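Local structure of ribosomal silencing factor RsfS (Bacillus halodurans, 2O5A) at residues A[19-24]-A[39-44]; A[8-13]-A[53-58]. The protein probably acts as a ribosomal silencing factor, binding ribosomal protein uL14 to keep the 30S and 50S subunits from joining and so repressing translation. All blocks are in the same frame, centred on the assembly; numbering follows the deposited sequence.

Interaction 1: residues A[19-24]-A[39-44]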
loop_
_atom_site.group_PDB
_atom_site.type_symbol
_atom_site.label_atom_id
_atom_site.label_comp_id
_atom_site.label_asym_id
_atom_site.label_seq_id
_atom_site.Cartn_x
_atom_site.Cartn_y
_atom_site.Cartn_z
ATOM N N ALA A 19 5.739 4.609 -20.011
ATOM C CA ALA A 19 5.802 4.027 -18.673
ATOM C C ALA A 19 6.060 2.535 -18.802
ATOM O O ALA A 19 5.416 1.853 -19.600
ATOM C CB ALA A 19 4.511 4.261 -17.930
ATOM N N GLU A 20 6.998 2.028 -18.010
ATOM C CA GLU A 20 7.349 0.616 -18.062
ATOM C C GLU A 20 6.680 -0.257 -17.002
ATOM O O GLU A 20 6.278 0.219 -15.940
ATOM C CB GLU A 20 8.870 0.470 -17.980
ATOM C CG GLU A 20 9.605 1.098 -19.158
ATOM C CD GLU A 20 11.101 1.185 -18.938
ATOM O OE1 GLU A 20 11.849 1.305 -19.932
ATOM O OE2 GLU A 20 11.527 1.144 -17.769
ATOM N N GLN A 21 6.569 -1.543 -17.321
ATOM C CA GLN A 21 5.963 -2.543 -16.446
ATOM C C GLN A 21 4.557 -2.174 -15.983
ATOM O O GLN A 21 4.244 -2.242 -14.794
ATOM C CB GLN A 21 6.854 -2.795 -15.229
ATOM C CG GLN A 21 8.294 -3.132 -15.578
ATOM C CD GLN A 21 8.988 -3.915 -14.484
ATOM O OE1 GLN A 21 8.760 -3.684 -13.297
ATOM N NE2 GLN A 21 9.852 -4.842 -14.878
ATOM N N VAL A 22 3.710 -1.790 -16.934
ATOM C CA VAL A 22 2.335 -1.421 -16.627
ATOM C C VAL A 22 1.547 -2.637 -16.155
ATOM O O VAL A 22 1.485 -3.658 -16.843
ATOM C CB VAL A 22 1.627 -0.824 -17.863
ATOM C CG1 VAL A 22 0.135 -0.683 -17.595
ATOM C CG2 VAL A 22 2.228 0.527 -18.200
ATOM N N VAL A 23 0.948 -2.519 -14.974
ATOM C CA VAL A 23 0.157 -3.599 -14.401
ATOM C C VAL A 23 -1.131 -3.062 -13.793
ATOM O O VAL A 23 -1.121 -2.079 -13.050
ATOM C CB VAL A 23 0.942 -4.356 -13.303
ATOM C CG1 VAL A 23 0.024 -5.328 -12.576
ATOM C CG2 VAL A 23 2.103 -5.109 -13.927
ATOM N N ALA A 24 -2.241 -3.714 -14.119
ATOM C CA ALA A 24 -3.539 -3.321 -13.592
ATOM C C ALA A 24 -3.929 -4.320 -12.514
ATOM O O ALA A 24 -3.624 -5.508 -12.617
ATOM C CB ALA A 24 -4.577 -3.311 -14.703
ATOM N N ILE A 39 -0.598 0.241 -12.084
ATOM C CA ILE A 39 0.786 0.430 -11.672
ATOM C C ILE A 39 1.787 0.448 -12.818
ATOM O O ILE A 39 1.640 -0.259 -13.819
ATOM C CB ILE A 39 1.196 -0.642 -10.662
ATOM C CG1 ILE A 39 0.028 -0.827 -9.690
ATOM C CG2 ILE A 39 2.513 -0.258 -9.982
ATOM C CD1 ILE A 39 0.209 -1.832 -8.635
ATOM N N CYS A 40 2.804 1.277 -12.650
ATOM C CA CYS A 40 3.859 1.430 -13.631
ATOM C C CYS A 40 4.962 2.253 -12.998
ATOM O O CYS A 40 4.841 2.692 -11.852
ATOM C CB CYS A 40 3.324 2.135 -14.874
ATOM S SG CYS A 40 2.720 3.809 -14.568
ATOM N N HIS A 41 6.039 2.466 -13.741
ATOM C CA HIS A 41 7.144 3.234 -13.204
ATOM C C HIS A 41 7.929 3.979 -14.269
ATOM O O HIS A 41 7.848 3.669 -15.459
ATOM C CB HIS A 41 8.086 2.314 -12.425
ATOM C CG HIS A 41 8.977 1.481 -13.292
ATOM N ND1 HIS A 41 9.892 2.030 -14.166
ATOM C CD2 HIS A 41 9.095 0.137 -13.422
ATOM C CE1 HIS A 41 10.534 1.062 -14.790
ATOM N NE2 HIS A 41 10.072 -0.094 -14.360
ATOM N N GLY A 42 8.685 4.972 -13.816
ATOM C CA GLY A 42 9.518 5.760 -14.706
ATOM C C GLY A 42 10.956 5.485 -14.324
ATOM O O GLY A 42 11.218 5.004 -13.222
ATOM N N ASN A 43 11.892 5.786 -15.217
ATOM C CA ASN A 43 13.301 5.537 -14.940
ATOM C C ASN A 43 14.018 6.749 -14.355
ATOM O O ASN A 43 15.204 6.682 -14.033
ATOM C CB ASN A 43 14.007 5.075 -16.213
ATOM C CG ASN A 43 13.371 3.833 -16.807
ATOM O OD1 ASN A 43 13.073 2.876 -16.095
ATOM N ND2 ASN A 43 13.159 3.846 -18.118
ATOM N N SER A 44 13.295 7.854 -14.225
ATOM C CA SER A 44 13.852 9.081 -13.667
ATOM C C SER A 44 12.693 9.901 -13.127
ATOM O O SER A 44 11.542 9.666 -13.488
ATOM C CB SER A 44 14.588 9.882 -14.743
ATOM O OG SER A 44 13.680 10.467 -15.660
#
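The His41 ring lies alongside the chain of residues 19-24. Its first torsion sets CG between the backbone N and the carbonyl carbon (chi1 77°), which brings the ring over the Glu20 carbonyl; Glu20 O sits 3.8 Å above one ring face, offset toward the rim. The extended Glu20 side chain starts beside this ring, CB lying 3.6 Å from His41 CE1, and its carboxylate plane ends almost perpendicular to the ring (89°). Gln21 approaches obliquely with CG, while its OE1 lies in the ring plane at the edge, 3.8 Å from His41 CD2. Beyond the histidine, Glu20 reaches Asn43, whose ND2 gives weak hydrogen bonds, the nearly straight one to OE1 (3.4 Å), the shorter but bent one to OE2 (3.2 Å). An alanine at His41 would remove the ring that Glu20 CB, the Gln21 side chain and Tyr97 touch, and would probably leave those side chains less well fixed. On the opposite face two small residues suit the close approach, Ala19 CB meeting Cys40 SG at 3.8 Å, and Val22 adds a branched methyl against Cys40 CB. Glu20 with His41 and Val23 with Ile39 are antiparallel hydrogen-bonded pairs, the latter closed by two bonds of 2.6 Å, Val23 N to Ile39 O and Ile39 N to Val23 O. Between the pairs lies a beta bulge in which Gln21 and Val22 are together opposite the single residue Cys40. These strands form a beta hairpin. Strand 36-42 also pairs with strand 85-91, so that 22-26 is an outermost strand within this chain; Ala19, Val22 and Cys40 touch Val14 of helix 4-16, and on the other face the His41 ring meets that of Tyr97.

Interaction 2: residues A[8-13]-A[53-58]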
loop_
_atom_site.group_PDB
_atom_site.type_symbol
_atom_site.label_atom_id
_atom_site.label_comp_id
_atom_site.label_asym_id
_atom_site.label_seq_id
_atom_site.Cartn_x
_atom_site.Cartn_y
_atom_site.Cartn_z
ATOM N N GLN A 8 -8.589 1.798 -19.770
ATOM C CA GLN A 8 -7.914 1.869 -21.063
ATOM C C GLN A 8 -7.470 3.300 -21.307
ATOM O O GLN A 8 -6.482 3.551 -21.996
ATOM C CB GLN A 8 -8.840 1.445 -22.205
ATOM C CG GLN A 8 -8.771 -0.022 -22.576
ATOM C CD GLN A 8 -9.163 -0.261 -24.023
ATOM O OE1 GLN A 8 -10.228 0.166 -24.468
ATOM N NE2 GLN A 8 -8.299 -0.945 -24.765
ATOM N N LEU A 9 -8.220 4.235 -20.736
ATOM C CA LEU A 9 -7.924 5.653 -20.875
ATOM C C LEU A 9 -6.622 5.950 -20.138
ATOM O O LEU A 9 -5.772 6.693 -20.628
ATOM C CB LEU A 9 -9.066 6.483 -20.282
ATOM C CG LEU A 9 -9.129 7.970 -20.636
ATOM C CD1 LEU A 9 -9.222 8.137 -22.144
ATOM C CD2 LEU A 9 -10.338 8.595 -19.965
ATOM N N ALA A 10 -6.475 5.351 -18.960
ATOM C CA ALA A 10 -5.285 5.537 -18.141
ATOM C C ALA A 10 -4.094 4.767 -18.708
ATOM O O ALA A 10 -2.965 5.258 -18.694
ATOM C CB ALA A 10 -5.567 5.093 -16.710
ATOM N N VAL A 11 -4.353 3.560 -19.204
ATOM C CA VAL A 11 -3.296 2.729 -19.774
ATOM C C VAL A 11 -2.645 3.414 -20.969
ATOM O O VAL A 11 -1.424 3.384 -21.119
ATOM C CB VAL A 11 -3.839 1.352 -20.221
ATOM C CG1 VAL A 11 -2.747 0.561 -20.928
ATOM C CG2 VAL A 11 -4.337 0.577 -19.013
ATOM N N ASN A 12 -3.463 4.028 -21.818
ATOM C CA ASN A 12 -2.957 4.724 -22.994
ATOM C C ASN A 12 -2.122 5.934 -22.588
ATOM O O ASN A 12 -0.972 6.072 -23.003
ATOM C CB ASN A 12 -4.117 5.169 -23.888
ATOM C CG ASN A 12 -4.783 4.008 -24.601
ATOM O OD1 ASN A 12 -5.734 4.194 -25.360
ATOM N ND2 ASN A 12 -4.282 2.800 -24.363
ATOM N N ALA A 13 -2.709 6.808 -21.777
ATOM C CA ALA A 13 -2.016 8.002 -21.310
ATOM C C ALA A 13 -0.635 7.611 -20.800
ATOM O O ALA A 13 0.383 8.144 -21.247
ATOM C CB ALA A 13 -2.814 8.667 -20.194
ATOM N N HIS A 53 1.730 13.607 -15.566
ATOM C CA HIS A 53 1.157 14.781 -16.215
ATOM C C HIS A 53 0.288 14.416 -17.417
ATOM O O HIS A 53 -0.762 15.022 -17.632
ATOM C CB HIS A 53 2.272 15.740 -16.643
ATOM C CG HIS A 53 1.788 17.128 -16.950
ATOM N ND1 HIS A 53 1.455 17.536 -18.222
ATOM C CD2 HIS A 53 1.575 18.189 -16.144
ATOM C CE1 HIS A 53 1.056 18.794 -18.187
ATOM N NE2 HIS A 53 1.121 19.215 -16.933
ATOM N N GLU A 54 0.721 13.431 -18.197
ATOM C CA GLU A 54 -0.046 13.002 -19.364
ATOM C C GLU A 54 -1.377 12.432 -18.890
ATOM O O GLU A 54 -2.396 12.553 -19.572
ATOM C CB GLU A 54 0.724 11.939 -20.152
ATOM C CG GLU A 54 -0.000 11.402 -21.386
ATOM C CD GLU A 54 -0.277 12.472 -22.428
ATOM O OE1 GLU A 54 0.578 13.363 -22.609
ATOM O OE2 GLU A 54 -1.343 12.414 -23.077
ATOM N N LEU A 55 -1.358 11.810 -17.714
ATOM C CA LEU A 55 -2.564 11.234 -17.138
ATOM C C LEU A 55 -3.483 12.376 -16.720
ATOM O O LEU A 55 -4.699 12.308 -16.905
ATOM C CB LEU A 55 -2.214 10.371 -15.923
ATOM C CG LEU A 55 -2.733 8.929 -15.949
ATOM C CD1 LEU A 55 -2.323 8.214 -14.673
ATOM C CD2 LEU A 55 -4.246 8.929 -16.102
ATOM N N LYS A 56 -2.890 13.425 -16.159
ATOM C CA LYS A 56 -3.647 14.592 -15.729
ATOM C C LYS A 56 -4.204 15.296 -16.959
ATOM O O LYS A 56 -5.383 15.651 -17.011
ATOM C CB LYS A 56 -2.747 15.554 -14.950
ATOM C CG LYS A 56 -3.425 16.862 -14.587
ATOM C CD LYS A 56 -2.523 17.759 -13.757
ATOM C CE LYS A 56 -3.304 18.944 -13.211
ATOM N NZ LYS A 56 -2.474 19.811 -12.336
ATOM N N LYS A 57 -3.341 15.490 -17.951
ATOM C CA LYS A 57 -3.720 16.145 -19.194
ATOM C C LYS A 57 -4.885 15.409 -19.855
ATOM O O LYS A 57 -5.876 16.026 -20.245
ATOM C CB LYS A 57 -2.515 16.188 -20.137
ATOM C CG LYS A 57 -2.734 16.979 -21.414
ATOM C CD LYS A 57 -1.409 17.254 -22.112
ATOM C CE LYS A 57 -1.619 17.904 -23.468
ATOM N NZ LYS A 57 -2.245 16.957 -24.430
ATOM N N VAL A 58 -4.763 14.090 -19.970
ATOM C CA VAL A 58 -5.808 13.271 -20.580
ATOM C C VAL A 58 -7.092 13.259 -19.752
ATOM O O VAL A 58 -8.194 13.222 -20.302
ATOM C CB VAL A 58 -5.329 11.809 -20.773
ATOM C CG1 VAL A 58 -6.522 10.877 -20.944
ATOM C CG2 VAL A 58 -4.424 11.722 -21.991
#
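Helix segments 8-13 and 53-58 run in broadly opposite directions but are strongly tilted, at 135° between their N-to-C directions, with axes 9.1 Å apart at closest approach. Their backbones come nearest where Ala13 faces Leu55, the CA atoms 5.3 Å apart. A single methyl suits a point where the CA atoms are this close: Ala13 points toward the other helix, its CB 4.0 Å from Leu55 CA. The same CB touches Val58 CG2 at 3.9 Å. One turn back along helix 4-16, Leu9 and Val58 lie alongside, pointing opposite ways; Leu9 CG, anti to its backbone N, is the atom that meets Val58 CG1 at 3.9 Å, with CD1 beside it. Both helices cover one face of the mixed sheet of this alpha/beta fold: Ala10 and Leu55 both touch Val87 of strand 85-91, Ala10 also Leu38 of strand 36-42. Toward that sheet Leu55 sends CD2 across to Ala10, 4.1 Å from its CB, the longer leucine reaching the short alanine. At the other border Glu54 leads with its methylene carbons. Its CG, anti to the backbone N (chi1 179°), lies 3.3 Å from Ala13 O; the bend at chi2 (62°) then turns the carboxylate, and the side chain also touches Asp16 and Lys17 beyond the segment.

Interaction 1 is nested, along the chain, inside the loop closed by interaction 2: helix 4-16 leads to strand 22-26, and strand 36-42 to helix 45-61. Their centres are about 13 Å apart and they do not touch, though Val14 joins them, meeting Cys40 of the hairpin and Leu55 of the second helix. Both are partly buried, but differently held. The pairing of 19-24 with 39-44 relies on backbone hydrogen bonds; Ile39, Cys40 and His41 are its buried side, Gln21 is exposed, and one face mixes Glu20 and His41 with Val23 and Ile39. The contact of 8-13 with 53-58 is mainly apolar: Ala10, Ala13 and Leu55 are buried over the sheet, while Leu9, Val58 and Glu54 are partly exposed.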